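Local coordinates for CurF (Lyngbya majuscula, PDB 5DP2), which probably forms the cyclopropane ring in curacin A biosynthesis as an NADP-binding enoyl reductase domain of a polyketide pathway, at residues A[8-13]-A[29-34]; A[13-18]-A[78-83]; A[96-101]-A[122-127]; A[103-108]-A[138-143]. All blocks are in the same frame, centred on the assembly; numbering follows the deposited sequence. Where two conformers were deposited one is given.

Interaction 1 (A[8-13]-A[29-34])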
loop_
_atom_site.group_PDB
_atom_site.type_symbol
_atom_site.label_atom_id
_atom_site.label_comp_id
_atom_site.label_asym_id
_atom_site.label_seq_id
_atom_site.Cartn_x
_atom_site.Cartn_y
_atom_site.Cartn_z
ATOM N N PRO A 8 14.432 -20.868 -12.787
ATOM C CA PRO A 8 14.835 -19.574 -13.352
ATOM C C PRO A 8 16.269 -19.159 -12.985
ATOM O O PRO A 8 16.845 -19.687 -12.030
ATOM C CB PRO A 8 13.808 -18.587 -12.751
ATOM C CG PRO A 8 13.288 -19.260 -11.523
ATOM C CD PRO A 8 13.328 -20.735 -11.818
ATOM N N GLN A 9 16.832 -18.211 -13.733
ATOM C CA GLN A 9 18.147 -17.642 -13.405
ATOM C C GLN A 9 17.936 -16.647 -12.276
ATOM O O GLN A 9 17.185 -15.684 -12.477
ATOM C CB GLN A 9 18.766 -16.912 -14.613
ATOM C CG GLN A 9 18.761 -17.710 -15.905
ATOM C CD GLN A 9 18.524 -16.882 -17.170
ATOM O OE1 GLN A 9 18.119 -15.714 -17.138
ATOM N NE2 GLN A 9 18.755 -17.515 -18.306
ATOM N N PRO A 10 18.503 -16.896 -11.047
ATOM C CA PRO A 10 18.138 -15.981 -9.934
ATOM C C PRO A 10 18.645 -14.572 -10.179
ATOM O O PRO A 10 19.830 -14.350 -10.499
ATOM C CB PRO A 10 18.795 -16.612 -8.722
ATOM C CG PRO A 10 18.969 -18.066 -9.105
ATOM C CD PRO A 10 19.256 -18.057 -10.568
ATOM N N VAL A 11 17.727 -13.623 -9.982
ATOM C CA VAL A 11 18.021 -12.200 -10.124
ATOM C C VAL A 11 17.341 -11.414 -8.990
ATOM O O VAL A 11 16.480 -11.933 -8.262
ATOM C CB VAL A 11 17.594 -11.644 -11.505
ATOM C CG1 VAL A 11 18.469 -12.182 -12.616
ATOM C CG2 VAL A 11 16.124 -11.924 -11.787
ATOM N N GLN A 12 17.719 -10.148 -8.875
ATOM C CA GLN A 12 17.126 -9.219 -7.909
ATOM C C GLN A 12 17.125 -7.823 -8.529
ATOM O O GLN A 12 18.125 -7.417 -9.138
ATOM C CB GLN A 12 17.893 -9.220 -6.590
ATOM C CG GLN A 12 17.326 -8.248 -5.560
ATOM C CD GLN A 12 17.984 -8.452 -4.213
ATOM O OE1 GLN A 12 19.080 -7.935 -3.954
ATOM N NE2 GLN A 12 17.340 -9.231 -3.362
ATOM N N LEU A 13 16.025 -7.094 -8.362
ATOM C CA LEU A 13 15.913 -5.743 -8.934
ATOM C C LEU A 13 16.757 -4.780 -8.099
ATOM O O LEU A 13 16.637 -4.704 -6.880
ATOM C CB LEU A 13 14.434 -5.326 -8.921
ATOM C CG LEU A 13 14.111 -4.066 -9.727
ATOM C CD1 LEU A 13 14.324 -4.291 -11.198
ATOM C CD2 LEU A 13 12.656 -3.677 -9.448
ATOM N N GLN A 29 22.026 -13.055 -9.041
ATOM C CA GLN A 29 22.113 -13.453 -7.649
ATOM C C GLN A 29 22.524 -14.905 -7.528
ATOM O O GLN A 29 22.188 -15.708 -8.379
ATOM C CB GLN A 29 20.732 -13.295 -6.986
ATOM C CG GLN A 29 20.234 -11.864 -6.944
ATOM C CD GLN A 29 20.882 -11.092 -5.839
ATOM O OE1 GLN A 29 20.462 -11.178 -4.695
ATOM N NE2 GLN A 29 21.875 -10.296 -6.164
ATOM N N GLU A 30 23.164 -15.240 -6.414
ATOM C CA GLU A 30 23.358 -16.643 -6.077
ATOM C C GLU A 30 22.065 -17.229 -5.476
ATOM O O GLU A 30 21.209 -16.524 -4.903
ATOM C CB GLU A 30 24.538 -16.803 -5.122
ATOM C CG GLU A 30 25.835 -16.278 -5.724
ATOM C CD GLU A 30 26.330 -17.093 -6.920
ATOM O OE1 GLU A 30 26.283 -18.343 -6.865
ATOM O OE2 GLU A 30 26.775 -16.485 -7.924
ATOM N N ARG A 31 21.892 -18.518 -5.692
ATOM C CA ARG A 31 20.843 -19.275 -5.059
ATOM C C ARG A 31 21.421 -19.687 -3.687
ATOM O O ARG A 31 22.526 -20.202 -3.618
ATOM C CB ARG A 31 20.486 -20.507 -5.916
ATOM C CG ARG A 31 19.264 -21.302 -5.452
ATOM C CD ARG A 31 17.928 -20.596 -5.717
ATOM N NE ARG A 31 16.805 -21.297 -5.096
ATOM C CZ ARG A 31 16.125 -22.307 -5.630
ATOM N NH1 ARG A 31 16.394 -22.749 -6.849
ATOM N NH2 ARG A 31 15.138 -22.864 -4.944
ATOM N N ARG A 32 20.688 -19.444 -2.618
ATOM C CA ARG A 32 21.056 -19.838 -1.271
ATOM C C ARG A 32 20.101 -20.923 -0.803
ATOM O O ARG A 32 19.022 -21.098 -1.370
ATOM C CB ARG A 32 20.931 -18.643 -0.314
ATOM C CG ARG A 32 21.847 -17.464 -0.583
ATOM C CD ARG A 32 21.648 -16.377 0.468
ATOM N NE ARG A 32 22.543 -15.249 0.235
ATOM C CZ ARG A 32 22.628 -14.182 1.018
ATOM N NH1 ARG A 32 21.856 -14.065 2.097
ATOM N NH2 ARG A 32 23.473 -13.214 0.715
ATOM N N LYS A 33 20.514 -21.645 0.225
ATOM C CA LYS A 33 19.635 -22.590 0.908
ATOM C C LYS A 33 19.191 -21.996 2.238
ATOM O O LYS A 33 19.965 -21.306 2.905
ATOM C CB LYS A 33 20.358 -23.902 1.149
ATOM C CG LYS A 33 20.766 -24.578 -0.145
ATOM C CD LYS A 33 21.293 -25.984 0.097
ATOM C CE LYS A 33 21.128 -26.869 -1.133
ATOM N NZ LYS A 33 19.702 -27.235 -1.400
ATOM N N PRO A 34 17.953 -22.284 2.675
ATOM C CA PRO A 34 17.518 -21.732 3.950
ATOM C C PRO A 34 18.257 -22.393 5.116
ATOM O O PRO A 34 18.422 -23.619 5.141
ATOM C CB PRO A 34 16.013 -22.058 3.968
ATOM C CG PRO A 34 15.839 -23.215 3.036
ATOM C CD PRO A 34 16.871 -22.994 1.970
#
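Gln-12 and Gln-29 lay their side chains across each other at a slant, the chain of Gln-12 extended and that of Gln-29 bent. In Gln-12, CG is anti to the backbone N (chi1 179°), and the rest of the chain runs on without a bend. Gln-29 turns sharply at its second torsion (chi2 -79°), which sets its CD over the other residue's CB. The closest approach of the two side chains is aliphatic, Gln-12 CB to Gln-29 CG at 3.5 Å. Beyond it the amide planes are 32° apart, with Gln-12 OE1 and Gln-29 OE1 3.6 Å from each other. Two carbonyl oxygens so near would be expected to repel; a shared donor, Arg-69 NH1, probably offsets this. Gln-12 OE1 also accepts from Arg-14 NH1, and Gln-12 NE2 donates to Ser-114. The one hydrogen bond between the segments runs from Gln-29 N to Pro-10 O at 2.9 Å, with the donor lying well above the carbonyl plane. Nearby, the ring of Pro-10 rests on the Gln-29 backbone, CB 3.5 Å from Gln-29 O, and its CG reaches Arg-31 CB at 4.3 Å. Arg-31 then turns its charge elsewhere, to a salt bridge with Glu-40 and a cation-pi contact with Phe-116. The contact lies at the surface, where the loop leaving strand 25-28 continues the antiparallel hairpin past the start of strand 11-14 and then heads toward strand 39-48.

Interaction 2 (A[13-18]-A[78-83])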
loop_
_atom_site.group_PDB
_atom_site.type_symbol
_atom_site.label_atom_id
_atom_site.label_comp_id
_atom_site.label_asym_id
_atom_site.label_seq_id
_atom_site.Cartn_x
_atom_site.Cartn_y
_atom_site.Cartn_z
ATOM N N LEU A 13 16.025 -7.094 -8.362
ATOM C CA LEU A 13 15.913 -5.743 -8.934
ATOM C C LEU A 13 16.757 -4.780 -8.099
ATOM O O LEU A 13 16.637 -4.704 -6.880
ATOM C CB LEU A 13 14.434 -5.326 -8.921
ATOM C CG LEU A 13 14.111 -4.066 -9.727
ATOM C CD1 LEU A 13 14.324 -4.291 -11.198
ATOM C CD2 LEU A 13 12.656 -3.677 -9.448
ATOM N N ARG A 14 17.619 -4.016 -8.795
ATOM C CA ARG A 14 18.556 -3.120 -8.148
ATOM C C ARG A 14 18.731 -1.861 -8.986
ATOM O O ARG A 14 18.314 -1.814 -10.143
ATOM C CB ARG A 14 19.923 -3.822 -7.953
ATOM C CG ARG A 14 19.872 -5.080 -7.089
ATOM C CD ARG A 14 19.659 -4.800 -5.611
ATOM N NE ARG A 14 20.928 -4.432 -4.948
ATOM C CZ ARG A 14 21.836 -5.341 -4.577
ATOM N NH1 ARG A 14 21.581 -6.632 -4.626
ATOM N NH2 ARG A 14 23.023 -4.942 -4.131
ATOM N N ILE A 15 19.372 -0.863 -8.390
ATOM C CA ILE A 15 19.772 0.352 -9.099
ATOM C C ILE A 15 21.235 0.666 -8.780
ATOM O O ILE A 15 21.721 0.358 -7.694
ATOM C CB ILE A 15 18.890 1.561 -8.727
ATOM C CG1 ILE A 15 18.848 1.806 -7.221
ATOM C CG2 ILE A 15 17.496 1.411 -9.308
ATOM C CD1 ILE A 15 18.145 3.083 -6.810
ATOM N N PRO A 16 21.910 1.387 -9.696
ATOM C CA PRO A 16 23.280 1.803 -9.430
ATOM C C PRO A 16 23.361 3.122 -8.676
ATOM O O PRO A 16 24.416 3.447 -8.103
ATOM C CB PRO A 16 23.861 1.966 -10.831
ATOM C CG PRO A 16 22.700 2.359 -11.678
ATOM C CD PRO A 16 21.562 1.544 -11.118
ATOM N N SER A 17 22.291 3.908 -8.717
ATOM C CA SER A 17 22.294 5.300 -8.268
ATOM C C SER A 17 20.833 5.749 -8.362
ATOM O O SER A 17 20.014 5.095 -9.025
ATOM C CB SER A 17 23.175 6.194 -9.144
ATOM O OG SER A 17 22.784 6.106 -10.502
ATOM N N TYR A 18 20.526 6.881 -7.739
ATOM C CA TYR A 18 19.176 7.448 -7.750
ATOM C C TYR A 18 18.974 8.400 -8.922
ATOM O O TYR A 18 19.928 9.043 -9.405
ATOM C CB TYR A 18 18.931 8.223 -6.464
ATOM C CG TYR A 18 18.911 7.355 -5.230
ATOM C CD1 TYR A 18 18.026 6.305 -5.131
ATOM C CD2 TYR A 18 19.760 7.573 -4.153
ATOM C CE1 TYR A 18 17.986 5.491 -4.003
ATOM C CE2 TYR A 18 19.724 6.759 -3.008
ATOM C CZ TYR A 18 18.823 5.711 -2.948
ATOM O OH TYR A 18 18.738 4.867 -1.848
ATOM N N LEU A 78 19.974 -0.856 -2.252
ATOM C CA LEU A 78 18.508 -0.792 -2.105
ATOM C C LEU A 78 17.824 -1.928 -2.864
ATOM O O LEU A 78 18.101 -2.157 -4.040
ATOM C CB LEU A 78 18.014 0.559 -2.632
ATOM C CG LEU A 78 16.511 0.844 -2.451
ATOM C CD1 LEU A 78 16.098 0.944 -0.996
ATOM C CD2 LEU A 78 16.141 2.118 -3.178
ATOM N N THR A 79 16.890 -2.596 -2.175
ATOM C CA THR A 79 16.024 -3.577 -2.807
ATOM C C THR A 79 14.583 -3.044 -2.831
ATOM O O THR A 79 14.251 -2.049 -2.186
ATOM C CB THR A 79 16.103 -4.955 -2.112
ATOM O OG1 THR A 79 15.634 -4.850 -0.767
ATOM C CG2 THR A 79 17.507 -5.494 -2.068
ATOM N N PHE A 80 13.754 -3.749 -3.599
ATOM C CA PHE A 80 12.373 -3.350 -3.836
ATOM C C PHE A 80 11.461 -4.538 -3.622
ATOM O O PHE A 80 11.875 -5.689 -3.759
ATOM C CB PHE A 80 12.217 -2.825 -5.277
ATOM C CG PHE A 80 13.162 -1.709 -5.603
ATOM C CD1 PHE A 80 12.844 -0.402 -5.309
ATOM C CD2 PHE A 80 14.420 -1.970 -6.146
ATOM C CE1 PHE A 80 13.742 0.619 -5.528
ATOM C CE2 PHE A 80 15.322 -0.948 -6.380
ATOM C CZ PHE A 80 14.979 0.347 -6.091
ATOM N N GLY A 81 10.200 -4.224 -3.338
ATOM C CA GLY A 81 9.163 -5.235 -3.172
ATOM C C GLY A 81 8.764 -5.310 -1.710
ATOM O O GLY A 81 9.308 -6.134 -0.941
ATOM N N VAL A 82 7.825 -4.458 -1.316
ATOM C CA VAL A 82 7.393 -4.338 0.053
ATOM C C VAL A 82 6.222 -5.281 0.377
ATOM O O VAL A 82 5.692 -5.275 1.489
ATOM C CB VAL A 82 7.107 -2.863 0.426
ATOM C CG1 VAL A 82 8.376 -2.024 0.346
ATOM C CG2 VAL A 82 5.998 -2.263 -0.438
ATOM N N GLU A 83 5.864 -6.114 -0.597
ATOM C CA GLU A 83 4.799 -7.091 -0.497
ATOM C C GLU A 83 4.933 -7.982 -1.730
ATOM O O GLU A 83 5.540 -7.590 -2.733
ATOM C CB GLU A 83 3.414 -6.403 -0.502
ATOM C CG GLU A 83 3.191 -5.525 -1.738
ATOM C CD GLU A 83 1.824 -4.855 -1.824
ATOM O OE1 GLU A 83 0.828 -5.515 -1.410
ATOM O OE2 GLU A 83 1.766 -3.703 -2.313
HETATM O O HOH W 1 14.820 -5.888 -5.192
HETATM O O HOH W 2 20.148 -1.382 -5.638
#
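The ring of Phe-80 is met at its edge by the backbone of 13-18: Leu-13 O lies in the ring plane, 3.6 Å from Phe-80 CD2, and Arg-14 CA also approaches near that plane. Ile-15 CG2 comes obliquely to Phe-80 CZ at 4.2 Å, while the Leu-13 side chain crosses that of Phe-80 at about a right angle. The Tyr-18 ring is likewise touched at the edge, in plane, by Leu-78 CD2, 3.9 Å from Tyr-18 CE1. In the plane of the Arg-14 guanidinium sits a water that accepts a weak bond from NE. The Arg-14 chain bends at chi2 and chi3 (-72° and -82°), and its CD lies 3.4 Å from Leu-78 O; the guanidinium itself bonds Gln-12 OE1 and Glu-76 O. No direct hydrogen bond joins the segments, and two waters do this work. One can donate to Leu-13 O and accepts from Phe-80 N at 2.9 Å. The other, beside Arg-14, accepts from Ile-15 N and can donate to Leu-78 O at 2.7 Å. Helix 50-57 packs against Leu-78 and Phe-80. The interface is thus an apolar core with water-bridged backbones, in which solvent supplies partners to peptide groups too far apart to bond directly.

Interaction 3 (A[96-101]-A[122-127])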
loop_
_atom_site.group_PDB
_atom_site.type_symbol
_atom_site.label_atom_id
_atom_site.label_comp_id
_atom_site.label_asym_id
_atom_site.label_seq_id
_atom_site.Cartn_x
_atom_site.Cartn_y
_atom_site.Cartn_z
ATOM N N SER A 96 8.466 -26.040 11.086
ATOM C CA SER A 96 7.226 -26.815 11.030
ATOM C C SER A 96 6.027 -26.064 10.426
ATOM O O SER A 96 5.078 -26.705 9.981
ATOM C CB SER A 96 6.831 -27.274 12.448
ATOM O OG SER A 96 6.761 -26.161 13.348
ATOM N N GLN A 97 6.070 -24.735 10.453
ATOM C CA GLN A 97 4.897 -23.901 10.130
ATOM C C GLN A 97 4.504 -23.941 8.648
ATOM O O GLN A 97 3.355 -23.718 8.296
ATOM C CB GLN A 97 5.138 -22.434 10.564
ATOM C CG GLN A 97 3.938 -21.516 10.346
ATOM C CD GLN A 97 4.143 -20.097 10.857
ATOM O OE1 GLN A 97 5.118 -19.801 11.552
ATOM N NE2 GLN A 97 3.209 -19.205 10.510
ATOM N N TRP A 98 5.485 -24.153 7.785
ATOM C CA TRP A 98 5.302 -24.118 6.341
ATOM C C TRP A 98 5.957 -25.336 5.734
ATOM O O TRP A 98 6.910 -25.890 6.308
ATOM C CB TRP A 98 5.936 -22.840 5.752
ATOM C CG TRP A 98 5.344 -21.581 6.307
ATOM C CD1 TRP A 98 5.939 -20.714 7.170
ATOM C CD2 TRP A 98 4.046 -21.048 6.034
ATOM N NE1 TRP A 98 5.080 -19.698 7.483
ATOM C CE2 TRP A 98 3.916 -19.869 6.780
ATOM C CE3 TRP A 98 2.988 -21.448 5.217
ATOM C CZ2 TRP A 98 2.765 -19.101 6.767
ATOM C CZ3 TRP A 98 1.836 -20.670 5.204
ATOM C CH2 TRP A 98 1.745 -19.515 5.962
ATOM N N LYS A 99 5.470 -25.725 4.557
ATOM C CA LYS A 99 6.042 -26.847 3.821
ATOM C C LYS A 99 6.101 -26.518 2.324
ATOM O O LYS A 99 5.394 -25.632 1.825
ATOM C CB LYS A 99 5.231 -28.112 4.082
ATOM C CG LYS A 99 3.853 -28.063 3.499
ATOM C CD LYS A 99 2.970 -29.154 4.095
ATOM C CE LYS A 99 1.618 -29.202 3.423
ATOM N NZ LYS A 99 0.799 -27.983 3.670
ATOM N N VAL A 100 6.938 -27.261 1.621
ATOM C CA VAL A 100 7.089 -27.071 0.199
ATOM C C VAL A 100 5.727 -27.153 -0.500
ATOM O O VAL A 100 4.951 -28.081 -0.240
ATOM C CB VAL A 100 8.097 -28.091 -0.377
ATOM C CG1 VAL A 100 8.104 -28.078 -1.893
ATOM C CG2 VAL A 100 9.505 -27.835 0.149
ATOM N N GLY A 101 5.449 -26.176 -1.359
ATOM C CA GLY A 101 4.218 -26.095 -2.115
ATOM C C GLY A 101 3.186 -25.147 -1.528
ATOM O O GLY A 101 2.222 -24.793 -2.216
ATOM N N ASP A 122 7.471 -16.321 10.343
ATOM C CA ASP A 122 6.553 -15.292 10.847
ATOM C C ASP A 122 6.369 -14.115 9.888
ATOM O O ASP A 122 5.588 -13.206 10.165
ATOM C CB ASP A 122 7.012 -14.767 12.201
ATOM C CG ASP A 122 6.959 -15.823 13.299
ATOM O OD1 ASP A 122 6.239 -16.848 13.176
ATOM O OD2 ASP A 122 7.644 -15.610 14.320
ATOM N N ASP A 123 7.064 -14.134 8.768
ATOM C CA ASP A 123 6.937 -13.096 7.746
ATOM C C ASP A 123 5.999 -13.493 6.616
ATOM O O ASP A 123 5.934 -12.780 5.611
ATOM C CB ASP A 123 8.310 -12.830 7.053
ATOM C CG ASP A 123 9.382 -12.316 7.941
ATOM O OD1 ASP A 123 9.050 -11.418 8.676
ATOM O OD2 ASP A 123 10.552 -12.770 7.844
ATOM N N LEU A 124 5.342 -14.650 6.742
ATOM C CA LEU A 124 4.493 -15.189 5.694
ATOM C C LEU A 124 3.063 -15.348 6.200
ATOM O O LEU A 124 2.840 -15.659 7.389
ATOM C CB LEU A 124 5.021 -16.565 5.265
ATOM C CG LEU A 124 6.440 -16.550 4.696
ATOM C CD1 LEU A 124 6.871 -17.982 4.372
ATOM C CD2 LEU A 124 6.545 -15.639 3.489
ATOM N N LEU A 125 2.109 -15.185 5.289
ATOM C CA LEU A 125 0.675 -15.347 5.540
ATOM C C LEU A 125 0.116 -16.290 4.483
ATOM O O LEU A 125 0.550 -16.281 3.342
ATOM C CB LEU A 125 -0.034 -13.990 5.451
ATOM C CG LEU A 125 0.435 -12.931 6.474
ATOM C CD1 LEU A 125 -0.156 -11.574 6.101
ATOM C CD2 LEU A 125 0.075 -13.326 7.902
ATOM N N ALA A 126 -0.855 -17.110 4.853
ATOM C CA ALA A 126 -1.463 -18.022 3.893
ATOM C C ALA A 126 -2.265 -17.256 2.838
ATOM O O ALA A 126 -3.131 -16.430 3.154
ATOM C CB ALA A 126 -2.364 -19.017 4.615
ATOM N N LYS A 127 -1.972 -17.540 1.575
ATOM C CA LYS A 127 -2.697 -16.909 0.466
ATOM C C LYS A 127 -4.152 -17.423 0.438
ATOM O O LYS A 127 -4.356 -18.621 0.553
ATOM C CB LYS A 127 -2.047 -17.272 -0.862
ATOM C CG LYS A 127 -2.758 -16.673 -2.067
ATOM C CD LYS A 127 -2.072 -17.134 -3.326
ATOM C CE LYS A 127 -3.005 -17.220 -4.479
ATOM N NZ LYS A 127 -3.954 -18.383 -4.315
HETATM O O HOH W 3 3.087 -16.523 10.016
#
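Trp-98 and Leu-124 bury the most surface here, the leucine lying over one face of the indole. Leu-124 CB sits 3.3 Å above the ring plane, offset toward the rim, and CD1 makes a CH-pi contact 4.1 Å from the centroid of the five-membered ring, 14° off its normal. The six-membered ring reaches on along the strand: Trp-98 CZ2 is 3.5 Å from Leu-124 O, and CH2 meets Ala-126 N at the ring edge, 3.7 Å away. Gln-97, third in buried surface, places its CG over the opposite face of the indole, offset toward the rim, so the ring has aliphatic carbon on both sides. Its extended chain carries NE2 to a water, 2.7 Å away, that can donate in turn to Leu-124 O at 2.8 Å. Behind the pair, Val-39 and Val-104 continue the apolar packing within the beta sheet of the GroES-like domain. The loop between strands 83-91 and 103-107 is therefore held to strand 124-126 mainly by apolar packing on the face and edge of the indole; the water is the one hydrogen-bonded bridge between the two segments, and the indole N-H bonds Pro-121 O, just before 122-127.

Interaction 4 (A[103-108]-A[138-143])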
loop_
_atom_site.group_PDB
_atom_site.type_symbol
_atom_site.label_atom_id
_atom_site.label_comp_id
_atom_site.label_asym_id
_atom_site.label_seq_id
_atom_site.Cartn_x
_atom_site.Cartn_y
_atom_site.Cartn_z
ATOM N N GLU A 103 1.306 -21.837 -0.660
ATOM C CA GLU A 103 1.190 -20.544 -1.346
ATOM C C GLU A 103 1.003 -19.452 -0.297
ATOM O O GLU A 103 0.160 -19.560 0.610
ATOM C CB GLU A 103 0.040 -20.571 -2.344
ATOM C CG GLU A 103 0.263 -21.591 -3.452
ATOM C CD GLU A 103 -0.825 -21.614 -4.492
ATOM O OE1 GLU A 103 -1.923 -21.116 -4.189
ATOM O OE2 GLU A 103 -0.550 -22.115 -5.593
ATOM N N VAL A 104 1.813 -18.389 -0.418
ATOM C CA VAL A 104 1.925 -17.399 0.630
ATOM C C VAL A 104 1.917 -15.956 0.098
ATOM O O VAL A 104 2.349 -15.675 -1.028
ATOM C CB VAL A 104 3.217 -17.625 1.467
ATOM C CG1 VAL A 104 3.100 -18.944 2.230
ATOM C CG2 VAL A 104 4.478 -17.590 0.617
ATOM N N ILE A 105 1.426 -15.080 0.960
ATOM C CA ILE A 105 1.656 -13.639 0.882
ATOM C C ILE A 105 2.869 -13.336 1.750
ATOM O O ILE A 105 2.971 -13.800 2.895
ATOM C CB ILE A 105 0.412 -12.856 1.382
ATOM C CG1 ILE A 105 -0.790 -13.052 0.450
ATOM C CG2 ILE A 105 0.743 -11.374 1.598
ATOM C CD1 ILE A 105 -2.099 -12.610 1.041
ATOM N N LEU A 106 3.803 -12.527 1.211
ATOM C CA LEU A 106 4.970 -12.074 1.970
ATOM C C LEU A 106 4.648 -10.723 2.599
ATOM O O LEU A 106 4.343 -9.747 1.887
ATOM C CB LEU A 106 6.205 -11.985 1.092
ATOM C CG LEU A 106 6.669 -13.302 0.442
ATOM C CD1 LEU A 106 6.028 -13.544 -0.907
ATOM C CD2 LEU A 106 8.202 -13.311 0.331
ATOM N N ALA A 107 4.740 -10.665 3.930
ATOM C CA ALA A 107 4.442 -9.441 4.691
ATOM C C ALA A 107 5.716 -8.606 4.803
ATOM O O ALA A 107 6.677 -9.014 5.466
ATOM C CB ALA A 107 3.940 -9.836 6.074
ATOM N N TYR A 108 5.741 -7.455 4.144
ATOM C CA TYR A 108 6.854 -6.512 4.192
ATOM C C TYR A 108 8.227 -7.188 4.093
ATOM O O TYR A 108 9.108 -6.963 4.921
ATOM C CB TYR A 108 6.773 -5.581 5.434
ATOM C CG TYR A 108 7.663 -4.361 5.292
ATOM C CD1 TYR A 108 7.432 -3.436 4.277
ATOM C CD2 TYR A 108 8.760 -4.139 6.131
ATOM C CE1 TYR A 108 8.289 -2.348 4.083
ATOM C CE2 TYR A 108 9.613 -3.067 5.944
ATOM C CZ TYR A 108 9.387 -2.178 4.914
ATOM O OH TYR A 108 10.274 -1.139 4.751
ATOM N N THR A 138 -2.561 -7.981 -5.066
ATOM C CA THR A 138 -3.107 -6.645 -4.856
ATOM C C THR A 138 -3.405 -6.336 -3.400
ATOM O O THR A 138 -3.752 -5.192 -3.093
ATOM C CB THR A 138 -4.392 -6.419 -5.691
ATOM O OG1 THR A 138 -5.494 -7.159 -5.137
ATOM C CG2 THR A 138 -4.211 -6.709 -7.142
ATOM N N ILE A 139 -3.299 -7.317 -2.493
ATOM C CA ILE A 139 -3.915 -7.174 -1.169
ATOM C C ILE A 139 -3.082 -6.441 -0.118
ATOM O O ILE A 139 -3.572 -5.511 0.513
ATOM C CB ILE A 139 -4.329 -8.574 -0.613
ATOM C CG1 ILE A 139 -5.419 -9.188 -1.486
ATOM C CG2 ILE A 139 -4.759 -8.456 0.845
ATOM C CD1 ILE A 139 -5.782 -10.607 -1.119
ATOM N N PHE A 140 -1.849 -6.914 0.146
ATOM C CA PHE A 140 -1.208 -6.637 1.436
ATOM C C PHE A 140 -1.046 -5.154 1.776
ATOM O O PHE A 140 -1.629 -4.665 2.748
ATOM C CB PHE A 140 0.153 -7.371 1.515
ATOM C CG PHE A 140 0.860 -7.195 2.824
ATOM C CD1 PHE A 140 0.539 -7.992 3.929
ATOM C CD2 PHE A 140 1.832 -6.219 2.989
ATOM C CE1 PHE A 140 1.173 -7.799 5.141
ATOM C CE2 PHE A 140 2.476 -6.029 4.202
ATOM C CZ PHE A 140 2.130 -6.817 5.284
ATOM N N MET A 141 -0.212 -4.419 1.041
ATOM C CA MET A 141 0.089 -3.094 1.522
ATOM C C MET A 141 -1.150 -2.191 1.476
ATOM O O MET A 141 -1.411 -1.424 2.415
ATOM C CB MET A 141 1.265 -2.502 0.761
ATOM C CG MET A 141 1.777 -1.213 1.335
ATOM S SD MET A 141 2.395 -1.244 3.018
ATOM C CE MET A 141 4.021 -1.937 2.752
ATOM N N SER A 142 -1.913 -2.252 0.397
ATOM C CA SER A 142 -3.042 -1.326 0.247
ATOM C C SER A 142 -4.143 -1.592 1.290
ATOM O O SER A 142 -4.634 -0.660 1.927
ATOM C CB SER A 142 -3.586 -1.367 -1.169
ATOM O OG SER A 142 -2.611 -0.989 -2.123
ATOM N N PHE A 143 -4.558 -2.856 1.430
ATOM C CA PHE A 143 -5.592 -3.164 2.413
ATOM C C PHE A 143 -5.109 -3.069 3.836
ATOM O O PHE A 143 -5.895 -2.685 4.714
ATOM C CB PHE A 143 -6.261 -4.524 2.160
ATOM C CG PHE A 143 -7.260 -4.516 1.028
ATOM C CD1 PHE A 143 -8.587 -4.189 1.276
ATOM C CD2 PHE A 143 -6.873 -4.807 -0.262
ATOM C CE1 PHE A 143 -9.523 -4.204 0.250
ATOM C CE2 PHE A 143 -7.816 -4.847 -1.290
ATOM C CZ PHE A 143 -9.142 -4.545 -1.024
#
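The CA of Ala-107 lies over one face of the Phe-140 ring, offset toward the rim, in a CH-pi contact 3.9 Å from the ring centroid and 25° off the normal. Phe-140 CZ is its nearest neighbour in the ring, at 3.5 Å. Leu-106 O lies over the same ring, at a longer distance, and Tyr-108 N approaches obliquely, 3.6 Å from Phe-140 CE2. Phe-140 CB points toward the strand, and CG is anti to the backbone N (chi1 -178°). Apolar side-chain contacts fill in around this. Ala-107 CB touches Phe-140 CE1 at 3.6 Å, and Ile-105 CG2 lies 4.0 Å from Phe-140 CB, the two side chains slanting across each other. This is where the medium-chain dehydrogenase/reductase architecture passes from one domain to the other: strand 103-107 belongs to the GroES-like beta domain, and helix 140-153 leads toward the Rossmann-type nucleotide-binding domain. Phe-285 and Phe-144 also meet the Phe-140 ring, adding to an aromatic cluster. A further apolar contact holds for one of the two modelled conformers of Met-141, whose side chain lies alongside that of Tyr-108 and points the same way. In that conformer the chain is bent, and its methyl CE stands 4.0 Å from Tyr-108 CD1, oblique to the ring, while the same side chain borders the bound NADP.

Interactions 1 and 2 share Leu-13 and strand 11-14, with centres 15 Å apart, and touch where Gln-12 OE1 lies 3.5 Å from Thr-79 CG2. Interactions 3 and 4 meet through neighbouring strands 124-126 and 103-107, where Leu-125 O and Ile-105 N, 2.8 Å apart, probably form a hydrogen bond. Segment 78-83 connects the two pairs: Glu-83 OE1 of interaction 2 is 2.9 Å from Met-141 N of interaction 4, and Val-82 packs on Tyr-108. Interaction 4 lies nearest the cofactor, with the Met-141 side chain, in the conformer given, about 4 Å from NADP against about 12 Å for Phe-80. Interaction 1, by contrast, is a surface contact, 21 Å centre to centre from interaction 4.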